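HPV18 E7 (Human papillomavirus type 18, PDB 6IWD) probably drives quiescent host cells into S phase for viral genome replication, here represented by its zinc-binding C-terminal domain. Local coordinates at residues 14-19 against 45-50. Numbering follows the deposited sequence.
With ZN (zinc ion), chain F.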
loop_
_atom_site.group_PDB
_atom_site.type_symbol
_atom_site.label_atom_id
_atom_site.label_comp_id
_atom_site.label_asym_id
_atom_site.label_seq_id
_atom_site.Cartn_x
_atom_site.Cartn_y
_atom_site.Cartn_z
ATOM N N MET B 14 -11.185 -6.008 13.277
ATOM C CA MET B 14 -12.185 -5.517 14.210
ATOM C C MET B 14 -12.737 -4.185 13.711
ATOM O O MET B 14 -11.985 -3.342 13.212
ATOM C CB MET B 14 -11.575 -5.350 15.608
ATOM C CG MET B 14 -12.577 -5.072 16.726
ATOM S SD MET B 14 -11.810 -4.574 18.306
ATOM C CE MET B 14 -11.000 -3.049 17.799
ATOM N N CYS B 15 -14.051 -4.004 13.828
ATOM C CA CYS B 15 -14.631 -2.697 13.552
ATOM C C CYS B 15 -14.031 -1.655 14.487
ATOM O O CYS B 15 -13.876 -1.888 15.688
ATOM C CB CYS B 15 -16.149 -2.732 13.713
ATOM S SG CYS B 15 -16.906 -1.095 13.536
ATOM N N CYS B 16 -13.682 -0.499 13.929
ATOM C CA CYS B 16 -13.073 0.540 14.745
ATOM C C CYS B 16 -14.087 1.299 15.590
ATOM O O CYS B 16 -13.693 2.216 16.317
ATOM C CB CYS B 16 -12.285 1.516 13.871
ATOM S SG CYS B 16 -13.244 2.370 12.604
ATOM N N LYS B 17 -15.367 0.936 15.524
ATOM C CA LYS B 17 -16.393 1.611 16.308
ATOM C C LYS B 17 -17.050 0.736 17.363
ATOM O O LYS B 17 -17.531 1.272 18.363
ATOM C CB LYS B 17 -17.490 2.168 15.390
ATOM C CG LYS B 17 -17.005 3.226 14.417
ATOM C CD LYS B 17 -16.343 4.382 15.154
ATOM C CE LYS B 17 -15.123 4.872 14.396
ATOM N NZ LYS B 17 -13.984 5.226 15.301
ATOM N N CYS B 18 -17.078 -0.589 17.187
ATOM C CA CYS B 18 -17.949 -1.406 18.024
ATOM C C CYS B 18 -17.400 -2.777 18.401
ATOM O O CYS B 18 -18.162 -3.591 18.941
ATOM C CB CYS B 18 -19.293 -1.614 17.333
ATOM S SG CYS B 18 -19.260 -2.974 16.153
ATOM N N GLU B 19 -16.135 -3.081 18.121
ATOM C CA GLU B 19 -15.484 -4.319 18.551
ATOM C C GLU B 19 -15.977 -5.560 17.804
ATOM O O GLU B 19 -15.441 -6.654 18.034
ATOM C CB GLU B 19 -15.645 -4.555 20.062
ATOM C CG GLU B 19 -14.407 -5.017 20.814
ATOM C CD GLU B 19 -14.564 -4.851 22.323
ATOM O OE1 GLU B 19 -14.301 -5.814 23.076
ATOM O OE2 GLU B 19 -14.962 -3.750 22.756
ATOM N N SER B 45 -8.575 1.314 9.099
ATOM C CA SER B 45 -9.527 0.550 9.890
ATOM C C SER B 45 -10.840 0.459 9.129
ATOM O O SER B 45 -11.201 1.377 8.393
ATOM C CB SER B 45 -9.795 1.199 11.266
ATOM O OG SER B 45 -8.634 1.216 12.083
ATOM N N PHE B 46 -11.563 -0.636 9.329
ATOM C CA PHE B 46 -12.864 -0.823 8.705
ATOM C C PHE B 46 -13.996 -0.604 9.702
ATOM O O PHE B 46 -13.849 -0.838 10.905
ATOM C CB PHE B 46 -12.975 -2.214 8.084
ATOM C CG PHE B 46 -12.251 -2.329 6.788
ATOM C CD1 PHE B 46 -10.871 -2.483 6.766
ATOM C CD2 PHE B 46 -12.940 -2.232 5.583
ATOM C CE1 PHE B 46 -10.187 -2.559 5.559
ATOM C CE2 PHE B 46 -12.270 -2.320 4.377
ATOM C CZ PHE B 46 -10.889 -2.486 4.360
ATOM N N VAL B 47 -15.121 -0.120 9.181
ATOM C CA VAL B 47 -16.343 0.103 9.943
ATOM C C VAL B 47 -17.348 -0.963 9.528
ATOM O O VAL B 47 -17.595 -1.153 8.331
ATOM C CB VAL B 47 -16.907 1.514 9.694
ATOM C CG1 VAL B 47 -18.123 1.756 10.559
ATOM C CG2 VAL B 47 -15.835 2.577 9.947
ATOM N N CYS B 48 -17.923 -1.659 10.511
ATOM C CA CYS B 48 -18.870 -2.720 10.206
ATOM C C CYS B 48 -20.129 -2.123 9.579
ATOM O O CYS B 48 -20.342 -0.911 9.636
ATOM C CB CYS B 48 -19.198 -3.535 11.464
ATOM S SG CYS B 48 -20.251 -2.753 12.724
ATOM N N PRO B 49 -20.952 -2.945 8.919
ATOM C CA PRO B 49 -22.134 -2.378 8.248
ATOM C C PRO B 49 -23.084 -1.678 9.198
ATOM O O PRO B 49 -23.634 -0.625 8.851
ATOM C CB PRO B 49 -22.780 -3.602 7.590
ATOM C CG PRO B 49 -21.635 -4.528 7.352
ATOM C CD PRO B 49 -20.748 -4.358 8.555
ATOM N N TRP B 50 -23.277 -2.219 10.402
ATOM C CA TRP B 50 -24.207 -1.594 11.338
ATOM C C TRP B 50 -23.740 -0.198 11.728
ATOM O O TRP B 50 -24.498 0.774 11.624
ATOM C CB TRP B 50 -24.395 -2.464 12.582
ATOM C CG TRP B 50 -25.510 -1.929 13.426
ATOM C CD1 TRP B 50 -26.819 -2.311 13.380
ATOM C CD2 TRP B 50 -25.432 -0.876 14.396
ATOM N NE1 TRP B 50 -27.556 -1.576 14.271
ATOM C CE2 TRP B 50 -26.730 -0.687 14.906
ATOM C CE3 TRP B 50 -24.392 -0.084 14.888
ATOM C CZ2 TRP B 50 -27.016 0.253 15.881
ATOM C CZ3 TRP B 50 -24.677 0.852 15.850
ATOM C CH2 TRP B 50 -25.980 1.014 16.340
HETATM ZN ZN ZN F . -19.258 -1.677 14.307
HETATM O O HOH W 1 -10.508 -2.672 10.895
#
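C15 and C48 pack closely on one side of the zinc ion, CB to CB 3.9 Å. With chi1 at 175°, C15 SG stands anti to its backbone N, binding the metal at 2.5 Å and accepting two backbone N-H groups. One comes across from C48 N (3.2 Å, nearly straight at 172°), the other from K17 N. C18 SG and C48 SG bind zinc more closely, C48 SG at 2.2 Å, and C51 completes the site. C16 N donates to F46 O at 3.0 Å, and I22 of strand 21-28 backs C15 and C48.

Away from the metal the contact opens to solvent: C16 CB meets S45 CB at 3.6 Å, but both residues are partly exposed. C16 SG lies against V47 CG2, while a water bridges M14 O and F46 N. The exposed K17 touches V47 CG1 only with CG; its NZ curls back to donate to C16 O and salt-bridges E27 of the second subunit, whose strand pairs with S45 and F46.

This Cys4 site of two CxxC pairs joins the turn after strand 7-14 to the start of helix 49-52. The two N-H bonds to C15 SG would partly offset thiolate charge, consistent with metal and backbone fixing this turn.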